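Local coordinates for protein gamma-glutamyl-gamma-aminobutyraldehyde dehydrogenase (Burkholderia cenocepacia, PDB 4LIH) that probably oxidises aldehydes, gamma-glutamyl-gamma-aminobutyraldehyde among them, to the corresponding carboxylic acids with NAD(P)+ as the electron acceptor, at residues A[81-86]-A[188-193]; A[93-98]-A[134-139]; A[99-104]-A[215-220]; A[176-181]-A[202-207]; A[182-187]-A[483-488]. All coordinates share one frame; numbering follows the deposited sequence. Where two conformers were deposited one is given.

Interaction 1. Residues A[81-86]-A[188-193]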
# COMPACT_ATOMS: atom_id res chain seq x y z
N GLY A 81 9.11 -17.89 -21.91
CA GLY A 81 9.19 -16.49 -21.52
C GLY A 81 8.95 -15.48 -22.63
O GLY A 81 9.33 -14.33 -22.50
N VAL A 82 8.27 -15.91 -23.70
CA VAL A 82 8.00 -15.02 -24.84
C VAL A 82 7.12 -13.83 -24.44
O VAL A 82 7.13 -12.78 -25.08
CB VAL A 82 7.37 -15.78 -26.04
CG1 VAL A 82 8.23 -16.99 -26.37
CG2 VAL A 82 5.94 -16.25 -25.77
N TRP A 83 6.36 -14.00 -23.35
CA TRP A 83 5.44 -12.98 -22.86
C TRP A 83 5.74 -12.60 -21.39
O TRP A 83 5.89 -11.41 -21.07
CB TRP A 83 4.03 -13.53 -23.03
CG TRP A 83 2.95 -12.65 -22.57
CD1 TRP A 83 2.08 -12.88 -21.54
CD2 TRP A 83 2.58 -11.41 -23.14
NE1 TRP A 83 1.19 -11.84 -21.44
CE2 TRP A 83 1.48 -10.93 -22.42
CE3 TRP A 83 3.07 -10.66 -24.20
CZ2 TRP A 83 0.87 -9.71 -22.71
CZ3 TRP A 83 2.46 -9.44 -24.49
CH2 TRP A 83 1.37 -8.98 -23.74
N ALA A 84 5.90 -13.58 -20.51
CA ALA A 84 6.30 -13.32 -19.12
C ALA A 84 7.64 -12.61 -19.01
O ALA A 84 7.84 -11.88 -18.07
CB ALA A 84 6.42 -14.61 -18.36
N GLY A 85 8.54 -12.86 -19.96
CA GLY A 85 9.90 -12.31 -19.96
C GLY A 85 10.00 -10.92 -20.56
O GLY A 85 11.08 -10.31 -20.56
N LEU A 86 8.89 -10.38 -21.07
CA LEU A 86 8.88 -9.03 -21.54
C LEU A 86 8.86 -8.08 -20.34
O LEU A 86 8.24 -8.36 -19.30
CB LEU A 86 7.69 -8.75 -22.44
CG LEU A 86 7.63 -9.51 -23.77
CD1 LEU A 86 6.28 -9.21 -24.39
CD2 LEU A 86 8.78 -9.15 -24.71
N PRO A 188 -6.60 -9.29 -16.61
CA PRO A 188 -5.57 -9.43 -15.56
C PRO A 188 -4.61 -10.62 -15.74
O PRO A 188 -3.41 -10.53 -15.43
CB PRO A 188 -6.40 -9.62 -14.30
CG PRO A 188 -7.77 -10.05 -14.75
CD PRO A 188 -7.97 -9.33 -16.07
N ALA A 189 -5.12 -11.78 -16.18
CA ALA A 189 -4.23 -12.95 -16.29
C ALA A 189 -3.06 -12.64 -17.24
O ALA A 189 -1.93 -13.00 -16.95
CB ALA A 189 -4.97 -14.20 -16.75
N LEU A 190 -3.34 -12.00 -18.38
CA LEU A 190 -2.30 -11.75 -19.40
C LEU A 190 -1.38 -10.64 -18.94
O LEU A 190 -0.21 -10.67 -19.21
CB LEU A 190 -2.90 -11.39 -20.75
CG LEU A 190 -3.53 -12.57 -21.47
CD1 LEU A 190 -4.39 -12.05 -22.60
CD2 LEU A 190 -2.47 -13.58 -21.96
N ALA A 191 -1.93 -9.67 -18.23
CA ALA A 191 -1.10 -8.54 -17.81
C ALA A 191 -0.00 -9.07 -16.90
O ALA A 191 1.13 -8.59 -16.95
CB ALA A 191 -1.97 -7.53 -17.12
N ALA A 192 -0.36 -10.05 -16.06
CA ALA A 192 0.58 -10.66 -15.12
C ALA A 192 1.69 -11.51 -15.83
O ALA A 192 2.75 -11.83 -15.26
CB ALA A 192 -0.20 -11.46 -14.10
N GLY A 193 1.50 -11.85 -17.10
CA GLY A 193 2.53 -12.65 -17.80
C GLY A 193 2.11 -14.09 -18.04
O GLY A 193 2.80 -14.83 -18.74
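The indole of Trp83 turns its nitrogen-bearing edge to the end of helix 178-191, meeting Leu190 O and Gly193 O near the ring plane. NE1 donates to Leu190 O at 2.9 Å, with an N-H...O angle of 144° and the oxygen 22° out of the indole plane, so the bond is bent. Next to it on the five-membered ring, CD1 lies 3.5 Å from Gly193 O. Elsewhere the Trp83 side chain packs on Ile220, Pro221 and Val224 of a loop and on Arg91 and Val94 of helix 88-104. The acceptor belongs to a Schellman motif: Gly193, with positive phi, closes the helix by sending its own N to Leu190 O at 3.0 Å. Leu190 O is thus gripped twice, NE1 and Gly193 N arriving from opposite faces of its carbonyl plane. Placing CG of Trp83 anti to the backbone N, chi1 179°, extends the indole from the 81-86 loop across to this helix end. Beside the ring, Ala84 CB stands 3.6 Å from Gly193 O, and the nearest CA pair of the two segments is here, Ala84 CA to Gly193 CA at 4.1 Å. Leu190 CD2 lies 4.1 Å from Trp83 NE1, a loose van der Waals approach next to the hydrogen bond.

Interaction 2. Residues A[93-98]-A[134-139]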
# COMPACT_ATOMS: atom_id res chain seq x y z
N ALA A 93 2.38 -2.18 -23.62
CA ALA A 93 2.21 -1.63 -24.96
C ALA A 93 1.42 -2.60 -25.86
O ALA A 93 0.51 -2.18 -26.55
CB ALA A 93 3.55 -1.27 -25.60
N VAL A 94 1.73 -3.89 -25.80
CA VAL A 94 0.97 -4.90 -26.57
C VAL A 94 -0.51 -4.94 -26.16
O VAL A 94 -1.37 -4.91 -27.01
CB VAL A 94 1.62 -6.29 -26.49
CG1 VAL A 94 0.75 -7.36 -27.10
CG2 VAL A 94 2.99 -6.26 -27.15
N LEU A 95 -0.79 -4.98 -24.86
CA LEU A 95 -2.17 -5.03 -24.41
C LEU A 95 -2.95 -3.76 -24.79
O LEU A 95 -4.09 -3.86 -25.22
CB LEU A 95 -2.25 -5.32 -22.90
CG LEU A 95 -1.69 -6.68 -22.49
CD1 LEU A 95 -1.51 -6.69 -20.97
CD2 LEU A 95 -2.61 -7.81 -22.95
N LEU A 96 -2.35 -2.59 -24.66
CA LEU A 96 -2.96 -1.38 -25.19
C LEU A 96 -3.31 -1.48 -26.69
O LEU A 96 -4.40 -1.05 -27.12
CB LEU A 96 -2.10 -0.12 -24.90
CG LEU A 96 -2.01 0.29 -23.42
CD1 LEU A 96 -1.20 1.60 -23.25
CD2 LEU A 96 -3.39 0.46 -22.92
N ARG A 97 -2.40 -2.03 -27.50
CA ARG A 97 -2.68 -2.16 -28.91
C ARG A 97 -3.87 -3.10 -29.17
O ARG A 97 -4.65 -2.89 -30.07
CB ARG A 97 -1.44 -2.65 -29.66
CG ARG A 97 -1.65 -2.91 -31.14
CD ARG A 97 -2.00 -1.62 -31.84
NE ARG A 97 -2.28 -1.81 -33.26
CZ ARG A 97 -3.16 -1.09 -33.95
NH1 ARG A 97 -3.86 -0.15 -33.36
NH2 ARG A 97 -3.35 -1.36 -35.23
N TRP A 98 -4.01 -4.14 -28.36
CA TRP A 98 -5.10 -5.11 -28.55
C TRP A 98 -6.44 -4.45 -28.25
O TRP A 98 -7.39 -4.54 -29.03
CB TRP A 98 -4.86 -6.30 -27.64
CG TRP A 98 -5.83 -7.42 -27.73
CD1 TRP A 98 -6.60 -7.77 -28.78
CD2 TRP A 98 -6.03 -8.39 -26.72
NE1 TRP A 98 -7.30 -8.93 -28.48
CE2 TRP A 98 -6.99 -9.29 -27.19
CE3 TRP A 98 -5.52 -8.55 -25.43
CZ2 TRP A 98 -7.41 -10.39 -26.45
CZ3 TRP A 98 -5.96 -9.63 -24.68
CH2 TRP A 98 -6.88 -10.54 -25.21
N TYR A 134 -11.75 -1.53 -21.87
CA TYR A 134 -11.36 -0.79 -20.63
C TYR A 134 -10.70 -1.72 -19.66
O TYR A 134 -9.66 -1.39 -19.09
CB TYR A 134 -12.54 -0.07 -20.03
CG TYR A 134 -12.43 0.41 -18.55
CD1 TYR A 134 -11.48 1.34 -18.15
CD2 TYR A 134 -13.37 0.02 -17.62
CE1 TYR A 134 -11.39 1.80 -16.84
CE2 TYR A 134 -13.33 0.48 -16.31
CZ TYR A 134 -12.36 1.37 -15.92
OH TYR A 134 -12.34 1.80 -14.60
N CYS A 135 -11.22 -2.94 -19.55
CA CYS A 135 -10.60 -3.89 -18.64
C CYS A 135 -9.16 -4.23 -19.06
O CYS A 135 -8.23 -4.18 -18.24
CB CYS A 135 -11.47 -5.12 -18.48
SG CYS A 135 -10.78 -6.37 -17.39
N VAL A 136 -8.96 -4.52 -20.33
CA VAL A 136 -7.63 -4.80 -20.83
C VAL A 136 -6.70 -3.58 -20.63
O VAL A 136 -5.56 -3.71 -20.18
CB VAL A 136 -7.69 -5.21 -22.30
CG1 VAL A 136 -6.28 -5.30 -22.88
CG2 VAL A 136 -8.42 -6.56 -22.41
N GLU A 137 -7.18 -2.40 -20.98
CA GLU A 137 -6.38 -1.20 -20.84
C GLU A 137 -5.95 -0.90 -19.42
O GLU A 137 -4.80 -0.45 -19.16
CB GLU A 137 -7.14 0.03 -21.39
CG GLU A 137 -7.35 0.04 -22.91
CD GLU A 137 -8.52 0.90 -23.38
OE1 GLU A 137 -9.36 1.42 -22.61
OE2 GLU A 137 -8.64 1.03 -24.59
N TRP A 138 -6.88 -1.11 -18.48
CA TRP A 138 -6.63 -0.75 -17.07
C TRP A 138 -5.58 -1.70 -16.50
O TRP A 138 -4.61 -1.28 -15.89
CB TRP A 138 -7.93 -0.84 -16.29
CG TRP A 138 -7.95 -0.22 -14.93
CD1 TRP A 138 -8.33 1.05 -14.63
CD2 TRP A 138 -7.61 -0.84 -13.70
NE1 TRP A 138 -8.21 1.28 -13.26
CE2 TRP A 138 -7.81 0.12 -12.67
CE3 TRP A 138 -7.12 -2.10 -13.37
CZ2 TRP A 138 -7.54 -0.15 -11.32
CZ3 TRP A 138 -6.89 -2.39 -12.00
CH2 TRP A 138 -7.11 -1.39 -11.00
N PHE A 139 -5.71 -3.00 -16.78
CA PHE A 139 -4.68 -3.90 -16.27
C PHE A 139 -3.33 -3.66 -16.95
O PHE A 139 -2.30 -3.77 -16.30
CB PHE A 139 -5.13 -5.36 -16.27
CG PHE A 139 -6.12 -5.68 -15.16
CD1 PHE A 139 -5.68 -5.77 -13.82
CD2 PHE A 139 -7.48 -5.71 -15.43
CE1 PHE A 139 -6.58 -6.05 -12.78
CE2 PHE A 139 -8.37 -5.95 -14.40
CZ PHE A 139 -7.93 -6.12 -13.09
O HOH W 1 -5.83 1.11 -25.99
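Val136 is directed toward helix 88-104, and its CG1 branch does the touching. That methyl lies 3.5 Å from Leu95 O and 4.0 Å from Leu95 CB, meeting the leucine at the base of its side chain. With CG1 anti to the backbone N of Val136 (chi1 171°), the same methyl also comes within 4.2 Å of Trp98 CE3, approaching the indole obliquely. One turn of helix thus offers Val136 two apolar neighbours. Leu96 and Glu137 form the second pair: their side chains cross at about a right angle, and Leu96 CD2 rests 4.0 Å from Glu137 CG, on the aliphatic part of the acid. The segment axes, 8.5 Å apart at an angle of 164°, make this a nearly antiparallel helix pair, joining 88-104 to 121-142. Leu96 also packs on Glu141 of the second subunit. A water links the two helices at their polar margin, donating to Leu96 O at 2.8 Å and to Glu137 OE2 at 3.1 Å. Glu137 OE2 also forms a salt bridge with Arg103. The chemistry is therefore divided: apolar contact without a direct hydrogen bond in the buried part, and a carboxylate at the border whose charge is probably balanced by Arg103.

Interaction 3. Residues A[99-104]-A[215-220]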
# COMPACT_ATOMS: atom_id res chain seq x y z
N ALA A 99 -6.47 -3.71 -27.14
CA ALA A 99 -7.63 -2.96 -26.77
C ALA A 99 -8.00 -1.91 -27.81
O ALA A 99 -9.18 -1.78 -28.14
CB ALA A 99 -7.41 -2.27 -25.44
N ALA A 100 -7.01 -1.19 -28.30
CA ALA A 100 -7.23 -0.25 -29.44
C ALA A 100 -7.88 -0.95 -30.63
O ALA A 100 -8.80 -0.42 -31.26
CB ALA A 100 -5.93 0.41 -29.86
N LEU A 101 -7.38 -2.15 -30.95
CA LEU A 101 -7.99 -2.94 -32.01
C LEU A 101 -9.43 -3.31 -31.69
O LEU A 101 -10.31 -3.20 -32.56
CB LEU A 101 -7.17 -4.19 -32.33
CG LEU A 101 -5.87 -3.94 -33.11
CD1 LEU A 101 -5.00 -5.17 -33.04
CD2 LEU A 101 -6.13 -3.60 -34.57
N MET A 102 -9.70 -3.74 -30.46
CA MET A 102 -11.08 -4.04 -30.10
C MET A 102 -11.95 -2.82 -30.39
O MET A 102 -13.04 -2.95 -30.94
CB MET A 102 -11.24 -4.40 -28.63
CG MET A 102 -10.56 -5.68 -28.23
SD MET A 102 -10.91 -6.05 -26.48
CE MET A 102 -9.60 -7.22 -26.28
N ARG A 103 -11.45 -1.65 -30.02
CA ARG A 103 -12.18 -0.44 -30.21
C ARG A 103 -12.36 -0.11 -31.72
O ARG A 103 -13.44 0.34 -32.13
CB ARG A 103 -11.51 0.72 -29.46
CG ARG A 103 -11.64 0.57 -27.96
CD ARG A 103 -11.09 1.78 -27.22
NE ARG A 103 -11.10 1.58 -25.76
CZ ARG A 103 -12.16 1.77 -24.97
NH1 ARG A 103 -13.35 2.18 -25.44
NH2 ARG A 103 -12.03 1.55 -23.67
N GLU A 104 -11.33 -0.33 -32.51
CA GLU A 104 -11.40 -0.13 -33.95
C GLU A 104 -12.45 -1.07 -34.59
O GLU A 104 -13.13 -0.71 -35.55
CB GLU A 104 -10.05 -0.41 -34.60
CG GLU A 104 -9.00 0.66 -34.41
CD GLU A 104 -7.70 0.24 -35.05
OE1 GLU A 104 -7.78 -0.29 -36.16
OE2 GLU A 104 -6.63 0.43 -34.44
N ALA A 215 -5.83 -10.40 -30.94
CA ALA A 215 -4.73 -10.53 -29.98
C ALA A 215 -3.41 -10.83 -30.69
O ALA A 215 -2.39 -10.19 -30.43
CB ALA A 215 -5.03 -11.64 -28.97
N PHE A 216 -3.43 -11.81 -31.57
CA PHE A 216 -2.27 -12.15 -32.36
C PHE A 216 -1.85 -10.99 -33.28
O PHE A 216 -0.67 -10.69 -33.40
CB PHE A 216 -2.52 -13.44 -33.18
CG PHE A 216 -1.29 -13.94 -33.91
CD1 PHE A 216 -0.23 -14.52 -33.20
CD2 PHE A 216 -1.17 -13.83 -35.28
CE1 PHE A 216 0.91 -14.99 -33.85
CE2 PHE A 216 -0.00 -14.27 -35.93
CZ PHE A 216 1.03 -14.85 -35.21
N GLU A 217 -2.82 -10.32 -33.89
CA GLU A 217 -2.56 -9.13 -34.71
C GLU A 217 -1.82 -8.03 -33.90
O GLU A 217 -0.98 -7.31 -34.43
CB GLU A 217 -3.88 -8.58 -35.24
CG GLU A 217 -3.71 -7.48 -36.27
CD GLU A 217 -5.03 -6.92 -36.75
OE1 GLU A 217 -6.01 -7.65 -36.75
OE2 GLU A 217 -5.06 -5.76 -37.22
N ALA A 218 -2.16 -7.91 -32.62
CA ALA A 218 -1.58 -6.87 -31.77
C ALA A 218 -0.19 -7.20 -31.26
O ALA A 218 0.47 -6.33 -30.67
CB ALA A 218 -2.50 -6.63 -30.58
N GLY A 219 0.22 -8.48 -31.39
CA GLY A 219 1.52 -8.92 -30.90
C GLY A 219 1.52 -9.87 -29.70
O GLY A 219 2.56 -10.13 -29.12
N ILE A 220 0.38 -10.41 -29.32
CA ILE A 220 0.39 -11.41 -28.24
C ILE A 220 0.97 -12.68 -28.85
O ILE A 220 0.45 -13.18 -29.86
CB ILE A 220 -1.02 -11.64 -27.67
CG1 ILE A 220 -1.59 -10.36 -27.07
CG2 ILE A 220 -0.99 -12.78 -26.64
CD1 ILE A 220 -1.07 -10.10 -25.67
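A chi1 of -74° sets CG of Leu101 anti to its carbonyl carbon, and chi2 of 165° then spreads the two methyls over different partners on helix 206-218. Glu217 comes to meet them with CG anti to the backbone N (chi1 -171°) and an extended chain beyond it. CD1 of Leu101 lies 3.8 Å from Ala218 CB, the one purely apolar side-chain pair of this contact. CD2 instead reaches the carboxylate end of Glu217, 3.6 Å from OE2, while Glu217 CD is 4.1 Å from each methyl. The acid therefore lies across the leucine tip, the two chains crossing obliquely, in van der Waals contact without a hydrogen bond. The helix bearing Glu217 and Ala218 stops just beyond them in a Schellman motif, where Gly219 takes positive phi and Ile220 N bonds back to Ala215 O at 3.0 Å. Leu101 thus ties the C-terminal turn of helix 88-104 to the last turn of helix 206-218. On other sides, Ala99 packs against helix 121-142, and Ala215 and Ile220 touch Phe225 of strand 225-227.

Interaction 4. Residues A[176-181]-A[202-207]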
# COMPACT_ATOMS: atom_id res chain seq x y z
N ASN A 176 -23.78 -14.90 -20.75
CA ASN A 176 -24.62 -13.71 -20.51
C ASN A 176 -23.87 -12.42 -20.84
O ASN A 176 -24.49 -11.43 -21.32
CB ASN A 176 -25.24 -13.69 -19.11
CG ASN A 176 -24.20 -13.67 -18.01
OD1 ASN A 176 -23.08 -14.20 -18.16
ND2 ASN A 176 -24.52 -12.99 -16.90
N PHE A 177 -22.57 -12.42 -20.58
CA PHE A 177 -21.66 -11.33 -20.95
C PHE A 177 -20.41 -11.93 -21.57
O PHE A 177 -19.34 -11.89 -20.92
CB PHE A 177 -21.26 -10.46 -19.73
CG PHE A 177 -22.38 -9.68 -19.15
CD1 PHE A 177 -22.69 -8.43 -19.64
CD2 PHE A 177 -23.20 -10.24 -18.16
CE1 PHE A 177 -23.77 -7.74 -19.16
CE2 PHE A 177 -24.29 -9.53 -17.68
CZ PHE A 177 -24.59 -8.31 -18.19
N PRO A 178 -20.51 -12.49 -22.79
CA PRO A 178 -19.41 -13.28 -23.33
C PRO A 178 -18.10 -12.52 -23.42
O PRO A 178 -17.12 -12.95 -22.84
CB PRO A 178 -19.89 -13.74 -24.72
CG PRO A 178 -21.39 -13.61 -24.64
CD PRO A 178 -21.69 -12.51 -23.68
N ILE A 179 -18.06 -11.41 -24.14
CA ILE A 179 -16.79 -10.72 -24.29
C ILE A 179 -16.32 -10.05 -22.98
O ILE A 179 -15.11 -10.06 -22.66
CB ILE A 179 -16.75 -9.73 -25.49
CG1 ILE A 179 -15.26 -9.43 -25.82
CG2 ILE A 179 -17.57 -8.48 -25.23
CD1 ILE A 179 -15.12 -8.35 -26.86
N LEU A 180 -17.27 -9.57 -22.20
CA LEU A 180 -16.96 -8.79 -21.01
C LEU A 180 -16.40 -9.67 -19.89
O LEU A 180 -15.36 -9.35 -19.30
CB LEU A 180 -18.19 -7.98 -20.62
CG LEU A 180 -18.14 -7.06 -19.39
CD1 LEU A 180 -18.22 -7.86 -18.10
CD2 LEU A 180 -16.90 -6.20 -19.46
N MET A 181 -17.06 -10.80 -19.63
CA MET A 181 -16.55 -11.77 -18.63
C MET A 181 -15.26 -12.38 -19.08
O MET A 181 -14.35 -12.57 -18.27
CB MET A 181 -17.57 -12.87 -18.29
CG MET A 181 -18.75 -12.38 -17.45
SD MET A 181 -18.45 -11.43 -15.93
CE MET A 181 -17.14 -12.46 -15.18
N GLU A 202 -20.52 -22.65 -25.24
CA GLU A 202 -21.10 -23.10 -26.48
C GLU A 202 -22.25 -22.21 -26.97
O GLU A 202 -22.52 -22.18 -28.17
CB GLU A 202 -21.56 -24.57 -26.38
CG GLU A 202 -22.72 -24.79 -25.45
CD GLU A 202 -22.37 -24.98 -23.96
OE1 GLU A 202 -21.23 -24.62 -23.41
OE2 GLU A 202 -23.31 -25.49 -23.30
N LYS A 203 -22.92 -21.51 -26.02
CA LYS A 203 -23.97 -20.58 -26.34
C LYS A 203 -23.46 -19.20 -26.83
O LYS A 203 -24.27 -18.38 -27.28
CB LYS A 203 -24.90 -20.37 -25.16
CG LYS A 203 -25.63 -21.60 -24.68
CD LYS A 203 -26.74 -21.28 -23.69
CE LYS A 203 -26.90 -22.35 -22.58
NZ LYS A 203 -27.56 -23.58 -23.06
N SER A 204 -22.15 -18.94 -26.75
CA SER A 204 -21.63 -17.64 -27.18
C SER A 204 -20.13 -17.66 -27.49
O SER A 204 -19.34 -17.06 -26.78
CB SER A 204 -21.87 -16.63 -26.07
OG SER A 204 -21.30 -17.08 -24.85
N PRO A 205 -19.72 -18.38 -28.52
CA PRO A 205 -18.33 -18.51 -28.83
C PRO A 205 -17.71 -17.38 -29.65
O PRO A 205 -16.48 -17.33 -29.73
CB PRO A 205 -18.33 -19.77 -29.70
CG PRO A 205 -19.60 -19.64 -30.45
CD PRO A 205 -20.55 -19.24 -29.40
N LEU A 206 -18.53 -16.57 -30.34
CA LEU A 206 -18.00 -15.76 -31.46
C LEU A 206 -17.02 -14.62 -31.11
O LEU A 206 -15.97 -14.47 -31.78
CB LEU A 206 -19.14 -15.21 -32.36
CG LEU A 206 -20.09 -16.28 -32.97
CD1 LEU A 206 -21.14 -15.66 -33.87
CD2 LEU A 206 -19.27 -17.31 -33.72
N THR A 207 -17.35 -13.79 -30.13
CA THR A 207 -16.46 -12.67 -29.78
C THR A 207 -15.13 -13.16 -29.22
O THR A 207 -14.11 -12.54 -29.45
CB THR A 207 -17.12 -11.58 -28.89
OG1 THR A 207 -17.66 -12.14 -27.68
CG2 THR A 207 -18.18 -10.86 -29.65
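Thr207 meets helix 178-191 through its CB and its hydroxyl. CB sits 3.9 Å from Ile179 CB, close to the helix start. From there chi1 of 55° places OG1 between the backbone N and the carbonyl carbon, and this oxygen lies 3.4 Å from Ile179 CB and 4.0 Å from Pro178 CB. The threonine and isoleucine side chains cross at about a right angle. OG1 is hydrogen-bonded to Glu113 of helix 106-117, whose carboxylate also accepts from Ile179 N; a single acid thereby ties both segments together. The second meeting point is tight: Pro178 CG is 3.4 Å from Ser204 CB, closer than usual for two carbons. Ser204 OG follows alongside the proline ring, 3.5 Å from the same CG. Helices 178-191 and 206-218, which meet here by their N-terminal ends, are successive beta-alpha-beta crossovers linking parallel strands 157-172, 195-199 and 225-227, consistent with the family's Rossmann-like cofactor domain. No direct hydrogen bond links the segments, so the contact itself is van der Waals packing, with Glu113 supplying the polar link for the buried hydroxyl.

Interaction 5. Residues A[182-187]-A[483-488]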
# COMPACT_ATOMS: atom_id res chain seq x y z
N ALA A 182 -15.15 -12.70 -20.36
CA ALA A 182 -13.88 -13.21 -20.92
C ALA A 182 -12.74 -12.25 -20.57
O ALA A 182 -11.73 -12.65 -19.98
CB ALA A 182 -14.00 -13.43 -22.44
N ALA A 183 -12.92 -10.98 -20.90
CA ALA A 183 -11.90 -9.97 -20.66
C ALA A 183 -11.60 -9.77 -19.16
O ALA A 183 -10.48 -9.50 -18.79
CB ALA A 183 -12.36 -8.67 -21.26
N TRP A 184 -12.61 -9.90 -18.30
CA TRP A 184 -12.37 -9.83 -16.82
C TRP A 184 -11.40 -10.92 -16.34
O TRP A 184 -10.67 -10.73 -15.37
CB TRP A 184 -13.69 -9.97 -16.04
CG TRP A 184 -14.48 -8.72 -15.98
CD1 TRP A 184 -14.33 -7.62 -16.77
CD2 TRP A 184 -15.55 -8.41 -15.08
NE1 TRP A 184 -15.26 -6.66 -16.44
CE2 TRP A 184 -16.01 -7.11 -15.39
CE3 TRP A 184 -16.20 -9.13 -14.05
CZ2 TRP A 184 -17.08 -6.49 -14.71
CZ3 TRP A 184 -17.24 -8.49 -13.34
CH2 TRP A 184 -17.67 -7.19 -13.70
N LYS A 185 -11.42 -12.07 -17.02
CA LYS A 185 -10.40 -13.10 -16.81
C LYS A 185 -9.10 -12.80 -17.55
O LYS A 185 -8.04 -12.74 -16.93
CB LYS A 185 -10.88 -14.50 -17.22
CG LYS A 185 -12.23 -14.96 -16.68
CD LYS A 185 -12.44 -14.77 -15.21
CE LYS A 185 -13.79 -15.34 -14.84
NZ LYS A 185 -14.18 -14.99 -13.45
N PHE A 186 -9.13 -12.62 -18.86
CA PHE A 186 -7.87 -12.56 -19.61
C PHE A 186 -7.10 -11.24 -19.47
O PHE A 186 -5.89 -11.20 -19.70
CB PHE A 186 -8.04 -12.98 -21.09
CG PHE A 186 -8.89 -12.07 -21.94
CD1 PHE A 186 -8.52 -10.75 -22.20
CD2 PHE A 186 -10.01 -12.56 -22.60
CE1 PHE A 186 -9.29 -9.96 -23.02
CE2 PHE A 186 -10.78 -11.77 -23.42
CZ PHE A 186 -10.42 -10.47 -23.65
N GLY A 187 -7.80 -10.17 -19.19
CA GLY A 187 -7.17 -8.85 -18.93
C GLY A 187 -6.15 -8.92 -17.81
O GLY A 187 -4.95 -8.74 -18.04
N ARG A 483 -11.98 -12.32 -6.45
CA ARG A 483 -12.57 -11.16 -7.01
C ARG A 483 -12.07 -10.94 -8.47
O ARG A 483 -10.90 -11.13 -8.81
CB ARG A 483 -12.25 -9.95 -6.15
CG ARG A 483 -12.67 -10.07 -4.68
CD ARG A 483 -14.16 -9.95 -4.64
NE ARG A 483 -14.76 -9.96 -3.33
CZ ARG A 483 -15.18 -11.03 -2.69
NH1 ARG A 483 -15.03 -12.23 -3.21
NH2 ARG A 483 -15.78 -10.87 -1.54
N ASP A 484 -12.97 -10.46 -9.30
CA ASP A 484 -12.67 -9.84 -10.57
C ASP A 484 -12.64 -8.31 -10.46
O ASP A 484 -13.17 -7.73 -9.48
CB ASP A 484 -13.71 -10.31 -11.61
CG ASP A 484 -13.50 -11.77 -12.09
OD1 ASP A 484 -12.52 -12.47 -11.77
OD2 ASP A 484 -14.41 -12.25 -12.83
N LYS A 485 -11.96 -7.67 -11.44
CA LYS A 485 -11.67 -6.24 -11.39
C LYS A 485 -10.72 -5.90 -10.20
O LYS A 485 -10.57 -6.69 -9.25
CB LYS A 485 -12.95 -5.38 -11.32
CG LYS A 485 -14.04 -5.74 -12.34
CD LYS A 485 -15.03 -4.58 -12.56
CE LYS A 485 -15.84 -4.23 -11.33
NZ LYS A 485 -16.70 -3.07 -11.60
N SER A 486 -10.10 -4.73 -10.27
CA SER A 486 -9.21 -4.15 -9.27
C SER A 486 -7.92 -4.92 -9.26
O SER A 486 -7.81 -5.98 -9.90
CB SER A 486 -9.81 -4.21 -7.86
OG SER A 486 -9.60 -5.45 -7.24
N LEU A 487 -6.95 -4.38 -8.54
CA LEU A 487 -5.63 -5.01 -8.45
C LEU A 487 -5.73 -6.37 -7.78
O LEU A 487 -4.91 -7.24 -8.05
CB LEU A 487 -4.63 -4.15 -7.69
CG LEU A 487 -4.29 -2.83 -8.39
CD1 LEU A 487 -3.43 -2.04 -7.41
CD2 LEU A 487 -3.56 -3.08 -9.67
N HIS A 488 -6.76 -6.55 -6.96
CA HIS A 488 -7.03 -7.80 -6.25
C HIS A 488 -7.33 -8.94 -7.21
O HIS A 488 -7.17 -10.07 -6.85
CB HIS A 488 -8.24 -7.63 -5.31
CG HIS A 488 -7.98 -6.64 -4.22
ND1 HIS A 488 -7.12 -6.90 -3.18
CD2 HIS A 488 -8.35 -5.35 -4.07
CE1 HIS A 488 -7.01 -5.83 -2.42
NE2 HIS A 488 -7.73 -4.87 -2.96
O HOH W 2 -11.19 -8.26 -14.02
O HOH W 3 -10.39 -12.23 -13.11
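Lys185 NZ donates to Asp484 OD2 at 2.8 Å in a salt bridge that uses the syn lone pair of that oxygen. The lysine starts out pointing away from the 483-488 loop, but a bend at chi2 (-49°) turns its chain back to the acid, and Thr250 is a second partner of NZ. Two waters bridge the segments: one donates to Trp184 O and takes the N-H of Lys485, the other donates to Trp184 O and lies at a doubtfully short 2.5 Å from Asp484 OD1. Over one face of the Trp184 six-membered ring lies Lys485 CG, 3.9 Å from its centroid and 11° off the normal, a CH-pi contact. CD continues across the ring to within 3.5 Å of Trp184 CZ2, and the amine goes on to Asp468 O. Asp484 CB meets Trp184 CE3 at 3.7 Å. The side chain of Asp484 is about 4 Å from that of Glu274, the predicted active-site residue. This joint fastens helix 178-191 to the loop preceding strand 494-502, with Cys135 of helix 121-142 against Trp184 and Phe473 edge-to-face with its ring.

In the fold
Helix 178-191 runs through three of the five contacts: its first turn in interaction 4, its middle in interaction 5 and its end in interaction 1, the centres of 4 and 1 lying about 24 Å apart. Helix 88-104 joins interactions 2 and 3, centres about 9 Å apart, bridged by the Arg97-Glu104 salt bridge; helix 206-218 serves both 3 and 4. Trp98 and Phe186 stack, linking interactions 2 and 5. Along the chain, interaction 2 closes before 4 and 5 open, while 1 crosses 3, 4 and 5. These helices and 121-142 pack together beside the sheet of strands 157-172, 195-199 and 225-227, consistent with the family's Rossmann-like domain; interaction 5 connects them to the 483-488 loop beside predicted active-site Glu274.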